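Local coordinates for DUF115 domain-containing protein (Magnetospirillum magneticum AMB-1, PDB 5MU5) that probably transfers a sugar to flagellin as a Maf glycosyltransferase and takes part in the formation of bacterial flagella, at residues 226-229 / 230-234; 251-254 / 255-259. All blocks are in the same frame, centred on the assembly; numbering follows the deposited sequence.

In the fold
Contacts 1 and 2 sit on two helices that follow each other in the chain. Contact 1 is in helix 219-235, near its C-terminal end, in the Maf N-terminal domain. Contact 2 forms the last turns of helix 242-257, in the MptE-like part of the protein. Their centres are 41 Å apart, with the centre of the molecule between them, and their nearest atoms are about 25 Å apart. They do not touch. Contact 1 packs against helix 188-202 and strand 211-214 of the four-stranded parallel sheet. Contact 2 meets residues beside strand 346-350 of the larger mixed sheet and helix 534-541.

Contact 1: 226-229 / 230-234; sequences SEFM and RDAQL
Glu227 and Asp231 lie one turn apart on helix 219-235, and the backbone joins them first. Asp231 N donates to Glu227 O at 2.9 Å. Arg230 N likewise donates to Ser226 O at 3.2 Å. The next bond, from Ala232 N to Phe228 O, is weak and bent to 126°. The helix kinks just beyond it: the regular i to i+4 bonding lapses at Gln233 and Leu234, and Leu234 N turns to Asp231 O instead.

The charged side chains come next. The carboxylates of Glu227 and Asp231 are turned 65° from each other. Their nearest oxygens, Glu227 OE2 and Asp231 OD2, are 4.0 Å apart. Closer still, the methylene CG of Glu227 lies 3.5 Å from the carboxylate oxygen Asp231 OD2. Arg196 serves both charges: its NH1 makes a salt bridge with Asp231 OD2 and a long, weak ion pair with Glu227 OE2.

Arg230 folds back along the preceding turn. Its chain bends at chi3 (-47°), which brings the guanidinium over backbone atoms of Ser226 and Glu227. Ser226 O lies above one face, toward the rim, and Arg230 NH2 is 3.4 Å from Glu227 CA. The guanidinium and the Glu227 carboxylate form no ion pair.

The apolar contact is on the side facing the sheet. Ala232 CB sits over one face of the Phe228 ring, 4.3 Å from CE2 and offset toward the rim. Ile199, Leu212 and Ile80 also touch the Phe228 side chain.

The contact therefore joins an apolar side, packed on the N-terminal sheet region, to an acidic pair. The two like charges would be unfavourable alone. Arg196 probably offsets them, and its stronger hold is on Asp231.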
ATOM      1  N   SER A 226      17.293  11.692  -3.665  1.00 45.31           N
ATOM      2  CA  SER A 226      16.570  11.683  -4.947  1.00 46.25           C
ATOM      3  C   SER A 226      15.485  10.624  -4.954  1.00 45.21           C
ATOM      4  O   SER A 226      14.380  10.868  -5.413  1.00 45.17           O
ATOM      5  CB  SER A 226      17.493  11.380  -6.120  1.00 47.14           C
ATOM      6  OG  SER A 226      18.400  12.423  -6.276  1.00 52.80           O
ATOM      7  N   GLU A 227      15.820   9.430  -4.485  1.00 44.86           N
ATOM      8  CA  GLU A 227      14.860   8.357  -4.459  1.00 46.01           C
ATOM      9  C   GLU A 227      13.714   8.754  -3.549  1.00 43.20           C
ATOM     10  O   GLU A 227      12.577   8.644  -3.929  1.00 41.38           O
ATOM     11  CB  GLU A 227      15.497   7.055  -4.000  1.00 50.95           C
ATOM     12  CG  GLU A 227      14.530   5.880  -4.018  1.00 57.75           C
ATOM     13  CD  GLU A 227      15.221   4.537  -3.846  1.00 65.17           C
ATOM     14  OE1 GLU A 227      16.457   4.533  -3.605  1.00 69.56           O
ATOM     15  OE2 GLU A 227      14.525   3.487  -3.945  1.00 65.96           O
ATOM     16  N   PHE A 228      14.003   9.253  -2.358  1.00 42.24           N
ATOM     17  CA  PHE A 228      12.923   9.638  -1.468  1.00 43.60           C
ATOM     18  C   PHE A 228      11.995  10.711  -2.096  1.00 42.43           C
ATOM     19  O   PHE A 228      10.781  10.609  -1.991  1.00 41.35           O
ATOM     20  CB  PHE A 228      13.465  10.066  -0.114  1.00 44.00           C
ATOM     21  CG  PHE A 228      12.395  10.494   0.837  1.00 45.18           C
ATOM     22  CD1 PHE A 228      11.639   9.545   1.495  1.00 44.98           C
ATOM     23  CD2 PHE A 228      12.131  11.838   1.055  1.00 43.81           C
ATOM     24  CE1 PHE A 228      10.644   9.927   2.366  1.00 45.50           C
ATOM     25  CE2 PHE A 228      11.132  12.230   1.927  1.00 45.94           C
ATOM     26  CZ  PHE A 228      10.384  11.269   2.586  1.00 45.76           C
ATOM     27  N   MET A 229      12.566  11.687  -2.794  1.00 42.69           N
ATOM     28  CA  MET A 229      11.784  12.734  -3.477  1.00 47.65           C
ATOM     29  C   MET A 229      10.815  12.217  -4.523  1.00 47.49           C
ATOM     30  O   MET A 229       9.736  12.779  -4.691  1.00 48.15           O
ATOM     31  CB  MET A 229      12.698  13.742  -4.148  1.00 52.89           C
ATOM     32  CG  MET A 229      13.478  14.576  -3.157  1.00 60.06           C
ATOM     33  SD  MET A 229      14.594  15.738  -3.947  1.00 74.41           S
ATOM     34  CE  MET A 229      13.415  17.050  -4.327  1.00 71.49           C
ATOM     35  N   ARG A 230      11.219  11.184  -5.250  1.00 47.32           N
ATOM     36  CA  ARG A 230      10.332  10.500  -6.184  1.00 49.72           C
ATOM     37  C   ARG A 230       9.306   9.635  -5.430  1.00 48.55           C
ATOM     38  O   ARG A 230       8.135   9.598  -5.793  1.00 51.46           O
ATOM     39  CB  ARG A 230      11.150   9.651  -7.173  1.00 49.79           C
ATOM     40  CG  ARG A 230      11.991  10.496  -8.133  1.00 51.10           C
ATOM     41  CD  ARG A 230      12.669   9.666  -9.213  1.00 52.41           C
ATOM     42  NE  ARG A 230      13.313   8.503  -8.621  1.00 52.77           N
ATOM     43  CZ  ARG A 230      14.581   8.437  -8.222  1.00 53.78           C
ATOM     44  NH1 ARG A 230      15.422   9.456  -8.376  1.00 53.80           N
ATOM     45  NH2 ARG A 230      15.023   7.315  -7.674  1.00 55.64           N
ATOM     46  N   ASP A 231       9.752   8.970  -4.371  1.00 47.63           N
ATOM     47  CA  ASP A 231       8.908   8.078  -3.549  1.00 52.45           C
ATOM     48  C   ASP A 231       7.854   8.784  -2.682  1.00 54.58           C
ATOM     49  O   ASP A 231       6.831   8.185  -2.337  1.00 49.70           O
ATOM     50  CB  ASP A 231       9.770   7.284  -2.536  1.00 57.02           C
ATOM     51  CG  ASP A 231      10.576   6.139  -3.156  1.00 58.83           C
ATOM     52  OD1 ASP A 231      10.360   5.786  -4.337  1.00 61.23           O
ATOM     53  OD2 ASP A 231      11.425   5.576  -2.408  1.00 58.42           O
ATOM     54  N   ALA A 232       8.138  10.023  -2.279  1.00 55.52           N
ATOM     55  CA  ALA A 232       7.348  10.694  -1.232  1.00 59.83           C
ATOM     56  C   ALA A 232       5.867  10.811  -1.548  1.00 59.96           C
ATOM     57  O   ALA A 232       5.044  10.483  -0.714  1.00 63.44           O
ATOM     58  CB  ALA A 232       7.931  12.068  -0.908  1.00 59.75           C
ATOM     59  N   GLN A 233       5.551  11.268  -2.747  1.00 61.04           N
ATOM     60  CA  GLN A 233       4.171  11.388  -3.202  1.00 71.25           C
ATOM     61  C   GLN A 233       3.335  10.079  -3.182  1.00 71.68           C
ATOM     62  O   GLN A 233       2.120  10.111  -2.977  1.00 74.17           O
ATOM     63  CB  GLN A 233       4.183  11.933  -4.627  1.00 75.81           C
ATOM     64  CG  GLN A 233       4.730  13.355  -4.724  1.00 79.37           C
ATOM     65  CD  GLN A 233       4.783  13.854  -6.159  1.00 84.13           C
ATOM     66  OE1 GLN A 233       4.974  13.077  -7.114  1.00 82.79           O
ATOM     67  NE2 GLN A 233       4.612  15.157  -6.324  1.00 88.09           N
ATOM     68  N   LEU A 234       3.981   8.935  -3.384  1.00 66.57           N
ATOM     69  CA  LEU A 234       3.268   7.653  -3.441  1.00 66.74           C
ATOM     70  C   LEU A 234       2.991   7.024  -2.071  1.00 62.81           C
ATOM     71  O   LEU A 234       2.142   6.141  -1.963  1.00 57.13           O
ATOM     72  CB  LEU A 234       4.064   6.646  -4.280  1.00 68.36           C
ATOM     73  CG  LEU A 234       4.165   6.840  -5.796  1.00 72.42           C
ATOM     74  CD1 LEU A 234       4.645   8.239  -6.160  1.00 75.92           C
ATOM     75  CD2 LEU A 234       5.121   5.794  -6.361  1.00 73.13           C
TER

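Contact 2: 251-254 / 255-259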
ATOM      1  N   ALA A 251     -21.215  -5.684  -1.325  1.00 38.29           N
ATOM      2  CA  ALA A 251     -20.985  -6.902  -2.104  1.00 39.32           C
ATOM      3  C   ALA A 251     -20.834  -8.089  -1.163  1.00 38.70           C
ATOM      4  O   ALA A 251     -21.513  -9.091  -1.307  1.00 37.91           O
ATOM      5  CB  ALA A 251     -19.738  -6.762  -2.986  1.00 38.45           C
ATOM      6  N   SER A 252     -19.951  -7.952  -0.184  1.00 39.47           N
ATOM      7  CA  SER A 252     -19.661  -9.037   0.741  1.00 39.87           C
ATOM      8  C   SER A 252     -20.892  -9.405   1.552  1.00 40.32           C
ATOM      9  O   SER A 252     -21.169 -10.578   1.749  1.00 40.92           O
ATOM     10  CB  SER A 252     -18.503  -8.663   1.659  1.00 41.01           C
ATOM     11  OG  SER A 252     -18.093  -9.793   2.419  1.00 44.65           O
ATOM     12  N   TYR A 253     -21.621  -8.393   2.002  1.00 40.03           N
ATOM     13  CA  TYR A 253     -22.846  -8.596   2.756  1.00 42.48           C
ATOM     14  C   TYR A 253     -23.792  -9.467   1.932  1.00 43.98           C
ATOM     15  O   TYR A 253     -24.256 -10.488   2.405  1.00 42.26           O
ATOM     16  CB  TYR A 253     -23.503  -7.249   3.065  1.00 42.60           C
ATOM     17  CG  TYR A 253     -24.850  -7.311   3.755  1.00 44.37           C
ATOM     18  CD1 TYR A 253     -25.995  -7.695   3.060  1.00 44.87           C
ATOM     19  CD2 TYR A 253     -24.987  -6.939   5.094  1.00 42.82           C
ATOM     20  CE1 TYR A 253     -27.222  -7.741   3.684  1.00 45.17           C
ATOM     21  CE2 TYR A 253     -26.213  -6.982   5.717  1.00 44.99           C
ATOM     22  CZ  TYR A 253     -27.323  -7.388   4.999  1.00 46.14           C
ATOM     23  OH  TYR A 253     -28.553  -7.418   5.597  1.00 50.87           O
ATOM     24  N   LYS A 254     -24.042  -9.073   0.688  1.00 45.32           N
ATOM     25  CA  LYS A 254     -24.991  -9.795  -0.163  1.00 46.92           C
ATOM     26  C   LYS A 254     -24.482 -11.168  -0.537  1.00 44.62           C
ATOM     27  O   LYS A 254     -25.252 -12.087  -0.655  1.00 43.50           O
ATOM     28  CB  LYS A 254     -25.270  -9.028  -1.443  1.00 48.48           C
ATOM     29  CG  LYS A 254     -25.842  -7.651  -1.223  1.00 49.79           C
ATOM     30  CD  LYS A 254     -27.217  -7.681  -0.622  1.00 50.94           C
ATOM     31  CE  LYS A 254     -28.219  -8.160  -1.646  1.00 53.00           C
ATOM     32  NZ  LYS A 254     -29.584  -8.084  -1.081  1.00 56.99           N
ATOM     33  N   ASN A 255     -23.184 -11.294  -0.746  1.00 44.53           N
ATOM     34  CA  ASN A 255     -22.609 -12.582  -1.073  1.00 44.73           C
ATOM     35  C   ASN A 255     -22.759 -13.609   0.042  1.00 46.23           C
ATOM     36  O   ASN A 255     -22.864 -14.789  -0.230  1.00 47.61           O
ATOM     37  CB  ASN A 255     -21.129 -12.425  -1.405  1.00 44.89           C
ATOM     38  CG  ASN A 255     -20.899 -11.939  -2.817  1.00 45.17           C
ATOM     39  OD1 ASN A 255     -21.705 -12.212  -3.702  1.00 42.45           O
ATOM     40  ND2 ASN A 255     -19.785 -11.234  -3.043  1.00 42.58           N
ATOM     41  N   MET A 256     -22.762 -13.162   1.288  1.00 47.44           N
ATOM     42  CA  MET A 256     -22.758 -14.085   2.412  1.00 49.11           C
ATOM     43  C   MET A 256     -24.061 -14.238   3.155  1.00 48.00           C
ATOM     44  O   MET A 256     -24.189 -15.160   3.941  1.00 49.44           O
ATOM     45  CB  MET A 256     -21.697 -13.640   3.393  1.00 49.66           C
ATOM     46  CG  MET A 256     -20.301 -13.871   2.867  1.00 52.05           C
ATOM     47  SD  MET A 256     -19.162 -13.092   3.985  1.00 57.99           S
ATOM     48  CE  MET A 256     -19.369 -14.123   5.451  1.00 56.37           C
ATOM     49  N   ARG A 257     -24.990 -13.321   2.915  1.00 51.36           N
ATOM     50  CA  ARG A 257     -26.280 -13.272   3.579  1.00 55.05           C
ATOM     51  C   ARG A 257     -27.051 -14.584   3.453  1.00 59.63           C
ATOM     52  O   ARG A 257     -27.412 -15.180   4.456  1.00 58.85           O
ATOM     53  CB  ARG A 257     -27.125 -12.145   2.961  1.00 54.28           C
ATOM     54  CG  ARG A 257     -28.487 -11.920   3.604  1.00 56.06           C
ATOM     55  CD  ARG A 257     -28.313 -11.304   4.979  1.00 57.38           C
ATOM     56  NE  ARG A 257     -29.552 -11.262   5.727  1.00 62.59           N
ATOM     57  CZ  ARG A 257     -30.044 -12.274   6.438  1.00 66.62           C
ATOM     58  NH1 ARG A 257     -29.414 -13.445   6.498  1.00 66.79           N
ATOM     59  NH2 ARG A 257     -31.186 -12.112   7.090  1.00 72.25           N
ATOM     60  N   ASP A 258     -27.277 -14.999   2.206  1.00 67.50           N
ATOM     61  CA  ASP A 258     -28.162 -16.109   1.845  1.00 74.56           C
ATOM     62  C   ASP A 258     -27.447 -17.186   1.066  1.00 77.47           C
ATOM     63  O   ASP A 258     -26.298 -17.038   0.671  1.00 85.37           O
ATOM     64  CB  ASP A 258     -29.237 -15.621   0.860  1.00 78.77           C
ATOM     65  CG  ASP A 258     -30.060 -14.476   1.383  1.00 86.16           C
ATOM     66  OD1 ASP A 258     -31.024 -14.719   2.142  1.00 92.09           O
ATOM     67  OD2 ASP A 258     -29.775 -13.329   0.981  1.00 94.45           O
ATOM     68  N   GLY A 259     -28.183 -18.262   0.816  1.00 82.07           N
ATOM     69  CA  GLY A 259     -27.799 -19.298  -0.132  1.00 77.62           C
ATOM     70  C   GLY A 259     -26.532 -20.087   0.088  1.00 72.92           C
ATOM     71  O   GLY A 259     -25.745 -19.865   1.025  1.00 69.82           O
TER
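Asn255 N donates to Ala251 O at 2.8 Å, while Tyr253 O takes both Arg257 N, at i+4, and Met256 N, at i+3, the latter from above the carbonyl plane and also bonded to Ser252 O.

Tyr253 and Arg257 run side by side, with their ring and guanidinium planes 90° apart. Arg257 CD is 3.9 Å from Tyr253 CE1. With CG anti to the backbone N (chi1 -177°) and a bend at chi2, the Arg257 chain follows the tyrosine. Both polar ends meet Glu648: Arg257 NE by a salt bridge and Tyr253 OH by a hydrogen bond. Phe537 and Trp541 make edge-to-face contacts with the tyrosine ring.

Met256 SD lies 3.8 Å from Ser252 OG, which bonds to Asn351 ND2. The Asn255 amide folds back beside Ala251 O, with CG 3.3 Å away. Its ND2 donates to the backbone oxygens of Asn351 and Val353. A leucine in its place would probably leave the carbonyls of Asn351 and Val353 without this donor and weaken the tie between the helix and the loop after strand 346-350.

Side chains thus tie the end of helix 242-257 to Glu648 and to the loop after strand 346-350. Its final turn mixes i to i+3 and i to i+4 bonds, as is common at a helix C-terminus.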